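Local structure of cysteine hydrolase (Vibrio cholerae, 6V98) at residues A[74-79]-A[135-140]; A[102-107]-A[192-197]; A[166-171]-A[181-186]. The protein is a type VI secretion system effector, probably a cysteine hydrolase related to the papain-like peptidases of clan CA, probably used against rival bacteria. All coordinates share one frame; numbering follows the deposited sequence.

The three contacts lie on different parts of one small chain built round an antiparallel sheet. Interaction 1 sits at the outer strand 75-78. Interaction 2 joins helix 93-107 to the turn between strands 188-193 and 198-202, at the other end of the sheet from strand 75-78. Their centres are about 24 Å apart, yet they touch: Val-79 CG1 lies 3.8 Å from Arg-106 CD. Interaction 3 packs a loop on helix 176-184, which leads directly into strand 188-193. Its nearest atoms are about 8 Å from interaction 2 and about 14 Å from interaction 1. Interaction 3 also holds calcium ligands. The side chain of Tyr-192 in interaction 2 is about 11 Å from a calcium ion.

Interaction 1. Residues A[74-79]-A[135-140]; sequences GNVRKV and DLNNSP
Asn-137 places its side-chain amide against the backbone of Val-76 and binds it twice. Its ND2 donates to Val-76 O at 2.8 Å, and the carbonyl oxygen is met in its own plane, on a lone pair. Val-76 N returns a bond to Asn-137 OD1 at 2.9 Å. This second donor is tilted 20° from the carbonyl plane of the side chain. Both bonds are fairly straight. One flat amide thus serves the N-H and the C=O of a single strand residue, much as a neighbouring strand would. The paired bonds also fix the rotation of the Asn-137 amide.

Asn-75 sets OD1 over one face of the Asn-137 amide, 3.5 Å from Asn-137 CG. The two amide planes stand 89° apart, close to perpendicular. Asn-75 CG lies beside the backbone N (chi1 -67°), which brings OD1 to this place. Asn-75 OD1 and Asn-137 O are both acceptors, 3.4 Å apart. Lys-142 NZ hydrogen-bonds to both and to Gly-74 O, which probably offsets their closeness; Asn-67 ND2 also bonds to Asn-75 OD1. Asn-75 ND2 turns to Tyr-65 O. Val-76 adds its CB, 3.8 Å from Asn-137 OD1.

Asn-137 belongs to a type I turn, Leu-136 to Ser-139, in the loop between helices 123-134 and 154-162. Strand 75-78 is outermost in the sheet. Asn-75 and Arg-77 pair through their backbones with strand 57-63, while Val-76 gives its backbone polar groups to the turn that follows helix 123-134.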
loop_
_atom_site.group_PDB
_atom_site.type_symbol
_atom_site.label_atom_id
_atom_site.label_comp_id
_atom_site.label_asym_id
_atom_site.label_seq_id
_atom_site.Cartn_x
_atom_site.Cartn_y
_atom_site.Cartn_z
ATOM N N GLY A 74 0.291 -4.462 16.446
ATOM C CA GLY A 74 0.338 -3.675 15.226
ATOM C C GLY A 74 1.703 -3.066 14.981
ATOM O O GLY A 74 2.254 -2.400 15.863
ATOM N N ASN A 75 2.279 -3.313 13.802
ATOM C CA ASN A 75 3.592 -2.779 13.468
ATOM C C ASN A 75 3.654 -2.495 11.982
ATOM O O ASN A 75 3.021 -3.185 11.181
ATOM C CB ASN A 75 4.731 -3.740 13.818
ATOM C CG ASN A 75 4.893 -3.934 15.315
ATOM O OD1 ASN A 75 5.502 -3.108 16.000
ATOM N ND2 ASN A 75 4.318 -5.019 15.835
ATOM N N VAL A 76 4.437 -1.487 11.630
ATOM C CA VAL A 76 4.756 -1.210 10.236
ATOM C C VAL A 76 5.881 -2.137 9.810
ATOM O O VAL A 76 6.820 -2.389 10.574
ATOM C CB VAL A 76 5.179 0.257 10.060
ATOM C CG1 VAL A 76 5.568 0.545 8.599
ATOM C CG2 VAL A 76 4.077 1.189 10.535
ATOM N N ARG A 77 5.812 -2.637 8.584
ATOM C CA ARG A 77 6.957 -3.359 8.059
ATOM C C ARG A 77 7.200 -2.946 6.620
ATOM O O ARG A 77 6.299 -2.486 5.906
ATOM C CB ARG A 77 6.781 -4.883 8.203
ATOM C CG ARG A 77 6.103 -5.591 7.089
ATOM C CD ARG A 77 6.228 -7.138 7.228
ATOM N NE ARG A 77 5.367 -7.782 6.245
ATOM C CZ ARG A 77 5.167 -9.089 6.127
ATOM N NH1 ARG A 77 5.771 -9.951 6.943
ATOM N NH2 ARG A 77 4.355 -9.535 5.177
ATOM N N LYS A 78 8.456 -3.075 6.230
ATOM C CA LYS A 78 8.921 -2.779 4.891
ATOM C C LYS A 78 9.306 -4.105 4.263
ATOM O O LYS A 78 9.967 -4.918 4.911
ATOM C CB LYS A 78 10.123 -1.845 4.957
ATOM C CG LYS A 78 10.798 -1.603 3.652
ATOM C CD LYS A 78 12.018 -0.714 3.860
ATOM C CE LYS A 78 12.503 -0.202 2.521
ATOM N NZ LYS A 78 12.888 -1.333 1.628
ATOM N N VAL A 79 8.859 -4.342 3.036
ATOM C CA VAL A 79 9.199 -5.562 2.306
ATOM C C VAL A 79 10.015 -5.151 1.094
ATOM O O VAL A 79 9.550 -4.347 0.281
ATOM C CB VAL A 79 7.956 -6.345 1.864
ATOM C CG1 VAL A 79 8.385 -7.632 1.134
ATOM C CG2 VAL A 79 7.060 -6.651 3.053
ATOM N N ASP A 135 9.669 3.931 12.680
ATOM C CA ASP A 135 10.415 4.266 13.895
ATOM C C ASP A 135 9.554 4.224 15.152
ATOM O O ASP A 135 10.100 4.188 16.262
ATOM C CB ASP A 135 11.050 5.660 13.778
ATOM C CG ASP A 135 12.209 5.699 12.800
ATOM O OD1 ASP A 135 12.699 4.616 12.417
ATOM O OD2 ASP A 135 12.628 6.812 12.414
ATOM N N LEU A 136 8.232 4.236 15.019
ATOM C CA LEU A 136 7.343 4.175 16.173
ATOM C C LEU A 136 7.021 2.754 16.622
ATOM O O LEU A 136 6.284 2.581 17.600
ATOM C CB LEU A 136 6.037 4.905 15.869
ATOM C CG LEU A 136 6.153 6.416 15.668
ATOM C CD1 LEU A 136 4.794 6.970 15.233
ATOM C CD2 LEU A 136 6.639 7.082 16.953
ATOM N N ASN A 137 7.552 1.734 15.945
ATOM C CA ASN A 137 7.118 0.370 16.225
ATOM C C ASN A 137 7.356 -0.028 17.674
ATOM O O ASN A 137 6.572 -0.801 18.236
ATOM C CB ASN A 137 7.831 -0.624 15.301
ATOM C CG ASN A 137 7.125 -0.802 13.954
ATOM O OD1 ASN A 137 6.032 -0.294 13.737
ATOM N ND2 ASN A 137 7.756 -1.563 13.054
ATOM N N ASN A 138 8.437 0.460 18.282
ATOM C CA ASN A 138 8.765 0.152 19.670
ATOM C C ASN A 138 8.399 1.278 20.628
ATOM O O ASN A 138 8.774 1.218 21.804
ATOM C CB ASN A 138 10.260 -0.144 19.824
ATOM C CG ASN A 138 10.783 -1.152 18.819
ATOM O OD1 ASN A 138 10.057 -2.031 18.363
ATOM N ND2 ASN A 138 12.068 -1.041 18.489
ATOM N N SER A 139 7.679 2.269 20.174
ATOM C CA SER A 139 7.437 3.411 21.048
ATOM C C SER A 139 6.315 3.101 22.037
ATOM O O SER A 139 5.287 2.527 21.661
ATOM C CB SER A 139 7.073 4.658 20.242
ATOM O OG SER A 139 6.501 5.632 21.096
ATOM N N PRO A 140 6.508 3.463 23.308
ATOM C CA PRO A 140 5.418 3.374 24.287
ATOM C C PRO A 140 4.185 4.156 23.902
ATOM O O PRO A 140 3.115 3.898 24.466
ATOM C CB PRO A 140 6.047 3.965 25.556
ATOM C CG PRO A 140 7.502 3.775 25.380
ATOM C CD PRO A 140 7.758 3.949 23.911
#

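Interaction 2. Residues A[102-107]-A[192-197]; sequences EVSLRS and YDYKTN
Tyr-194 lays its ring along helix 93-107, beside Ser-104 and Leu-105. It stands in the turn of a beta hairpin, between strands 188-193 and 198-202 of the main antiparallel sheet. Residues 194-196 have helical backbone angles, and Asn-197 then takes left-handed angles before the chain returns.

Ser-104 points at the hairpin and comes at the Tyr-194 ring obliquely, at CD1. Its OG is 3.3 Å from Tyr-194 CD1, and its CB is 3.5 Å from the same atom. With chi1 at 177° the hydroxyl swings away from its own backbone N. It then lies beside Tyr-194 CD1 and bonds to Gly-111 O, in the loop after the helix. The contact with the ring is therefore packing, and no hydrogen bond crosses between the segments.

Leu-105 takes the far end of the ring. Its side chain crosses that of Tyr-194 at a slant, with CB 4.0 Å from Tyr-194 OH. Glu-110 and Lys-101 also touch Tyr-194, so the ring is held among the end of the helix and the loop that follows it.

Tyr-192, two residues back on strand 188-193, is the second aromatic residue; it presents an edge. Ser-104 CB lies near the plane of this ring, 4.2 Å from Tyr-192 CE2. The ring also rests on Leu-97, Leu-100 and Lys-101 of the same helix.

The turn is braced from within. Asp-193 OD2 accepts from Thr-196 N at 2.7 Å, which makes an Asx motif, and also from Thr-196 OG1. Across the turn, Tyr-192 OH donates to Asn-197 OD1 at 2.7 Å, tilted 17° from the plane of that amide.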
loop_
_atom_site.group_PDB
_atom_site.type_symbol
_atom_site.label_atom_id
_atom_site.label_comp_id
_atom_site.label_asym_id
_atom_site.label_seq_id
_atom_site.Cartn_x
_atom_site.Cartn_y
_atom_site.Cartn_z
ATOM N N GLU A 102 5.549 -10.227 -6.537
ATOM C CA GLU A 102 6.320 -10.261 -5.296
ATOM C C GLU A 102 5.441 -9.905 -4.107
ATOM O O GLU A 102 5.429 -10.608 -3.089
ATOM C CB GLU A 102 7.514 -9.305 -5.391
ATOM C CG GLU A 102 8.626 -9.783 -6.347
ATOM C CD GLU A 102 9.694 -8.722 -6.580
ATOM O OE1 GLU A 102 9.401 -7.540 -6.339
ATOM O OE2 GLU A 102 10.817 -9.060 -7.005
ATOM N N VAL A 103 4.680 -8.815 -4.234
ATOM C CA VAL A 103 3.882 -8.315 -3.117
ATOM C C VAL A 103 2.769 -9.295 -2.776
ATOM O O VAL A 103 2.486 -9.557 -1.595
ATOM C CB VAL A 103 3.350 -6.913 -3.472
ATOM C CG1 VAL A 103 2.248 -6.495 -2.536
ATOM C CG2 VAL A 103 4.503 -5.908 -3.444
ATOM N N SER A 104 2.142 -9.878 -3.799
ATOM C CA SER A 104 1.076 -10.842 -3.553
ATOM C C SER A 104 1.592 -12.061 -2.792
ATOM O O SER A 104 0.939 -12.540 -1.855
ATOM C CB SER A 104 0.440 -11.268 -4.878
ATOM O OG SER A 104 -0.546 -12.247 -4.631
ATOM N N LEU A 105 2.757 -12.586 -3.187
ATOM C CA LEU A 105 3.319 -13.743 -2.498
ATOM C C LEU A 105 3.724 -13.389 -1.077
ATOM O O LEU A 105 3.431 -14.134 -0.133
ATOM C CB LEU A 105 4.536 -14.279 -3.260
ATOM C CG LEU A 105 5.315 -15.366 -2.513
ATOM C CD1 LEU A 105 4.397 -16.539 -2.196
ATOM C CD2 LEU A 105 6.533 -15.845 -3.321
ATOM N N ARG A 106 4.405 -12.253 -0.913
ATOM C CA ARG A 106 5.107 -11.965 0.333
ATOM C C ARG A 106 4.171 -11.391 1.376
ATOM O O ARG A 106 4.361 -11.637 2.570
ATOM C CB ARG A 106 6.265 -10.989 0.076
ATOM C CG ARG A 106 7.468 -11.658 -0.593
ATOM C CD ARG A 106 8.480 -10.678 -1.178
ATOM N NE ARG A 106 9.410 -11.399 -2.074
ATOM C CZ ARG A 106 10.310 -10.807 -2.855
ATOM N NH1 ARG A 106 10.419 -9.488 -2.853
ATOM N NH2 ARG A 106 11.101 -11.534 -3.645
ATOM N N SER A 107 3.161 -10.643 0.938
ATOM C CA SER A 107 2.264 -9.924 1.833
ATOM C C SER A 107 0.791 -10.208 1.589
ATOM O O SER A 107 -0.033 -9.823 2.418
ATOM C CB SER A 107 2.495 -8.408 1.709
ATOM O OG SER A 107 3.813 -8.068 2.090
ATOM N N TYR A 192 -4.964 -6.881 -10.527
ATOM C CA TYR A 192 -3.917 -7.855 -10.783
ATOM C C TYR A 192 -4.388 -9.206 -10.279
ATOM O O TYR A 192 -4.896 -9.305 -9.160
ATOM C CB TYR A 192 -2.596 -7.467 -10.101
ATOM C CG TYR A 192 -1.591 -8.594 -10.067
ATOM C CD1 TYR A 192 -0.830 -8.905 -11.185
ATOM C CD2 TYR A 192 -1.396 -9.350 -8.913
ATOM C CE1 TYR A 192 0.101 -9.939 -11.158
ATOM C CE2 TYR A 192 -0.467 -10.392 -8.881
ATOM C CZ TYR A 192 0.272 -10.680 -10.006
ATOM O OH TYR A 192 1.195 -11.703 -9.982
ATOM N N ASP A 193 -4.230 -10.238 -11.098
ATOM C CA ASP A 193 -4.533 -11.601 -10.677
ATOM C C ASP A 193 -3.240 -12.388 -10.553
ATOM O O ASP A 193 -2.447 -12.446 -11.501
ATOM C CB ASP A 193 -5.480 -12.297 -11.655
ATOM C CG ASP A 193 -5.813 -13.710 -11.218
ATOM O OD1 ASP A 193 -6.536 -13.862 -10.210
ATOM O OD2 ASP A 193 -5.331 -14.661 -11.869
ATOM N N TYR A 194 -3.041 -13.006 -9.386
ATOM C CA TYR A 194 -1.803 -13.729 -9.125
ATOM C C TYR A 194 -1.746 -15.031 -9.907
ATOM O O TYR A 194 -0.697 -15.384 -10.460
ATOM C CB TYR A 194 -1.676 -14.009 -7.632
ATOM C CG TYR A 194 -0.399 -14.729 -7.228
ATOM C CD1 TYR A 194 0.785 -14.027 -7.025
ATOM C CD2 TYR A 194 -0.387 -16.101 -7.026
ATOM C CE1 TYR A 194 1.947 -14.680 -6.651
ATOM C CE2 TYR A 194 0.768 -16.760 -6.650
ATOM C CZ TYR A 194 1.932 -16.038 -6.458
ATOM O OH TYR A 194 3.088 -16.677 -6.076
ATOM N N LYS A 195 -2.867 -15.752 -9.965
ATOM C CA LYS A 195 -2.873 -17.060 -10.612
ATOM C C LYS A 195 -2.584 -16.942 -12.101
ATOM O O LYS A 195 -1.824 -17.737 -12.660
ATOM C CB LYS A 195 -4.214 -17.760 -10.374
ATOM C CG LYS A 195 -4.273 -18.574 -9.094
ATOM C CD LYS A 195 -2.879 -18.836 -8.570
ATOM C CE LYS A 195 -2.908 -19.685 -7.322
ATOM N NZ LYS A 195 -1.512 -20.020 -6.945
ATOM N N THR A 196 -3.186 -15.967 -12.769
ATOM C CA THR A 196 -2.905 -15.773 -14.187
ATOM C C THR A 196 -1.741 -14.821 -14.440
ATOM O O THR A 196 -1.259 -14.747 -15.575
ATOM C CB THR A 196 -4.153 -15.262 -14.915
ATOM O OG1 THR A 196 -4.538 -14.001 -14.361
ATOM C CG2 THR A 196 -5.299 -16.249 -14.747
ATOM N N ASN A 197 -1.275 -14.119 -13.407
ATOM C CA ASN A 197 -0.203 -13.122 -13.505
ATOM C C ASN A 197 -0.518 -12.096 -14.582
ATOM O O ASN A 197 0.301 -11.792 -15.452
ATOM C CB ASN A 197 1.162 -13.773 -13.733
ATOM C CG ASN A 197 2.329 -12.839 -13.391
ATOM O OD1 ASN A 197 2.273 -12.059 -12.431
ATOM N ND2 ASN A 197 3.393 -12.922 -14.179
#

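Interaction 3. Residues A[166-171]-A[181-186]; sequences DPAWKP and EQFQLS. With CA (calcium ion), chain B; CA (calcium ion), chain C.
Phe-183 turns one ring face to the backbone of Ala-168, whose N lies 3.7 Å above the ring plane and toward its rim. Pro-167 CB comes in obliquely, 3.6 Å from Phe-183 CZ. Within the loop, Pro-171 N lies over one face of the Trp-169 ring, 3.9 Å above its plane and toward the rim. This is a loop packed on the C-terminal turn of helix 176-184, beside two calcium sites. Chi1 of -154° carries the Phe-183 ring away from the backbone N, some 26° short of fully anti, and brings CE1 and CZ to the loop. Ala-168 CB points at the helix and touches Phe-183 CD1 at 4.1 Å.

The side chains meet through apolar atoms, and no hydrogen bond joins the segments. Phe-183 also touches Val-116 and Leu-118 of strand 113-120, and Pro-167 rests on helix 154-162, tying both helices and the sheet together.

Other side chains of the same helix bind calcium. Glu-181 is bent at chi2 (-63°) and grips the calcium ion of chain B with both carboxylate oxygens. Gln-184 OE1 binds that ion at 2.4 Å, and four waters complete the ligands. Gln-184 NE2 bonds to Gly-115 O and to one of these waters, which steadies the amide. Glu-187 O, Asp-189 OD1, Glu-203 O and a water bind the second calcium ion, together with Gln-184 O, 2.3 Å from the metal.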
loop_
_atom_site.group_PDB
_atom_site.type_symbol
_atom_site.label_atom_id
_atom_site.label_comp_id
_atom_site.label_asym_id
_atom_site.label_seq_id
_atom_site.Cartn_x
_atom_site.Cartn_y
_atom_site.Cartn_z
ATOM N N ASP A 166 -5.605 13.849 -1.081
ATOM C CA ASP A 166 -7.051 13.875 -0.887
ATOM C C ASP A 166 -7.700 12.519 -1.189
ATOM O O ASP A 166 -8.513 12.408 -2.113
ATOM C CB ASP A 166 -7.688 14.973 -1.723
ATOM C CG ASP A 166 -9.154 15.190 -1.378
ATOM O OD1 ASP A 166 -9.548 14.920 -0.221
ATOM O OD2 ASP A 166 -9.920 15.613 -2.268
ATOM N N PRO A 167 -7.364 11.480 -0.436
ATOM C CA PRO A 167 -7.996 10.172 -0.647
ATOM C C PRO A 167 -9.480 10.220 -0.319
ATOM O O PRO A 167 -10.003 11.189 0.240
ATOM C CB PRO A 167 -7.253 9.261 0.322
ATOM C CG PRO A 167 -6.846 10.196 1.448
ATOM C CD PRO A 167 -6.497 11.490 0.756
ATOM N N ALA A 168 -10.159 9.131 -0.669
ATOM C CA ALA A 168 -11.588 9.024 -0.410
ATOM C C ALA A 168 -11.876 9.119 1.082
ATOM O O ALA A 168 -11.067 8.724 1.931
ATOM C CB ALA A 168 -12.141 7.703 -0.975
ATOM N N TRP A 169 -13.053 9.654 1.398
ATOM C CA TRP A 169 -13.439 9.864 2.787
ATOM C C TRP A 169 -13.299 8.583 3.603
ATOM O O TRP A 169 -13.674 7.499 3.154
ATOM C CB TRP A 169 -14.877 10.366 2.848
ATOM C CG TRP A 169 -15.420 10.425 4.234
ATOM C CD1 TRP A 169 -15.086 11.320 5.207
ATOM C CD2 TRP A 169 -16.390 9.545 4.810
ATOM N NE1 TRP A 169 -15.800 11.062 6.356
ATOM C CE2 TRP A 169 -16.612 9.980 6.138
ATOM C CE3 TRP A 169 -17.101 8.440 4.332
ATOM C CZ2 TRP A 169 -17.508 9.349 6.984
ATOM C CZ3 TRP A 169 -18.001 7.817 5.172
ATOM C CH2 TRP A 169 -18.197 8.274 6.487
ATOM N N LYS A 170 -12.759 8.727 4.818
ATOM C CA LYS A 170 -12.507 7.600 5.711
ATOM C C LYS A 170 -13.673 7.428 6.675
ATOM O O LYS A 170 -13.867 8.286 7.555
ATOM C CB LYS A 170 -11.211 7.828 6.488
ATOM C CG LYS A 170 -10.652 6.576 7.142
ATOM C CD LYS A 170 -9.883 6.848 8.431
ATOM C CE LYS A 170 -9.198 8.209 8.475
ATOM N NZ LYS A 170 -8.150 8.279 9.557
ATOM N N PRO A 171 -14.447 6.351 6.583
ATOM C CA PRO A 171 -15.568 6.161 7.510
ATOM C C PRO A 171 -15.068 5.775 8.891
ATOM O O PRO A 171 -13.882 5.461 9.065
ATOM C CB PRO A 171 -16.383 5.028 6.863
ATOM C CG PRO A 171 -15.466 4.356 5.912
ATOM C CD PRO A 171 -14.332 5.266 5.586
ATOM N N GLU A 181 -12.719 0.013 -3.208
ATOM C CA GLU A 181 -13.684 0.174 -4.286
ATOM C C GLU A 181 -14.241 1.591 -4.311
ATOM O O GLU A 181 -14.425 2.171 -5.385
ATOM C CB GLU A 181 -14.799 -0.856 -4.146
ATOM C CG GLU A 181 -14.347 -2.286 -4.434
ATOM C CD GLU A 181 -13.868 -2.483 -5.868
ATOM O OE1 GLU A 181 -14.506 -1.941 -6.795
ATOM O OE2 GLU A 181 -12.845 -3.179 -6.058
ATOM N N GLN A 182 -14.495 2.172 -3.135
ATOM C CA GLN A 182 -14.847 3.588 -3.069
ATOM C C GLN A 182 -13.731 4.460 -3.632
ATOM O O GLN A 182 -13.992 5.402 -4.394
ATOM C CB GLN A 182 -15.152 3.982 -1.621
ATOM C CG GLN A 182 -16.564 3.663 -1.170
ATOM C CD GLN A 182 -17.617 4.162 -2.147
ATOM O OE1 GLN A 182 -18.279 3.371 -2.821
ATOM N NE2 GLN A 182 -17.765 5.478 -2.238
ATOM N N PHE A 183 -12.481 4.168 -3.260
ATOM C CA PHE A 183 -11.349 4.972 -3.720
ATOM C C PHE A 183 -11.235 4.913 -5.238
ATOM O O PHE A 183 -10.919 5.917 -5.892
ATOM C CB PHE A 183 -10.065 4.469 -3.053
ATOM C CG PHE A 183 -8.963 5.507 -2.930
ATOM C CD1 PHE A 183 -9.064 6.742 -3.545
ATOM C CD2 PHE A 183 -7.814 5.225 -2.194
ATOM C CE1 PHE A 183 -8.043 7.679 -3.428
ATOM C CE2 PHE A 183 -6.794 6.171 -2.068
ATOM C CZ PHE A 183 -6.908 7.381 -2.697
ATOM N N GLN A 184 -11.520 3.746 -5.816
ATOM C CA GLN A 184 -11.411 3.567 -7.259
ATOM C C GLN A 184 -12.435 4.391 -8.022
ATOM O O GLN A 184 -12.240 4.638 -9.216
ATOM C CB GLN A 184 -11.576 2.088 -7.622
ATOM C CG GLN A 184 -10.345 1.214 -7.314
ATOM C CD GLN A 184 -10.551 -0.240 -7.693
ATOM O OE1 GLN A 184 -11.679 -0.681 -7.913
ATOM N NE2 GLN A 184 -9.458 -0.998 -7.763
ATOM N N LEU A 185 -13.523 4.815 -7.377
ATOM C CA LEU A 185 -14.518 5.619 -8.088
ATOM C C LEU A 185 -13.956 6.942 -8.599
ATOM O O LEU A 185 -14.506 7.507 -9.551
ATOM C CB LEU A 185 -15.716 5.894 -7.183
ATOM C CG LEU A 185 -16.500 4.657 -6.766
ATOM C CD1 LEU A 185 -17.678 5.053 -5.900
ATOM C CD2 LEU A 185 -16.973 3.932 -8.014
ATOM N N SER A 186 -12.885 7.456 -7.991
ATOM C CA SER A 186 -12.323 8.747 -8.376
ATOM C C SER A 186 -10.860 8.676 -8.794
ATOM O O SER A 186 -10.227 9.725 -8.957
ATOM C CB SER A 186 -12.474 9.756 -7.231
ATOM O OG SER A 186 -12.097 9.175 -5.990
HETATM CA CA CA B . -12.673 -2.815 -8.422
HETATM CA CA CA C . -11.574 4.395 -11.393
HETATM O O HOH W 1 -10.587 -3.845 -8.083
HETATM O O HOH W 2 -12.686 6.413 -11.808
HETATM O O HOH W 3 -14.451 -1.525 -9.943
HETATM O O HOH W 4 -13.159 -5.002 -9.548
HETATM O O HOH W 5 -11.333 -2.280 -10.532
#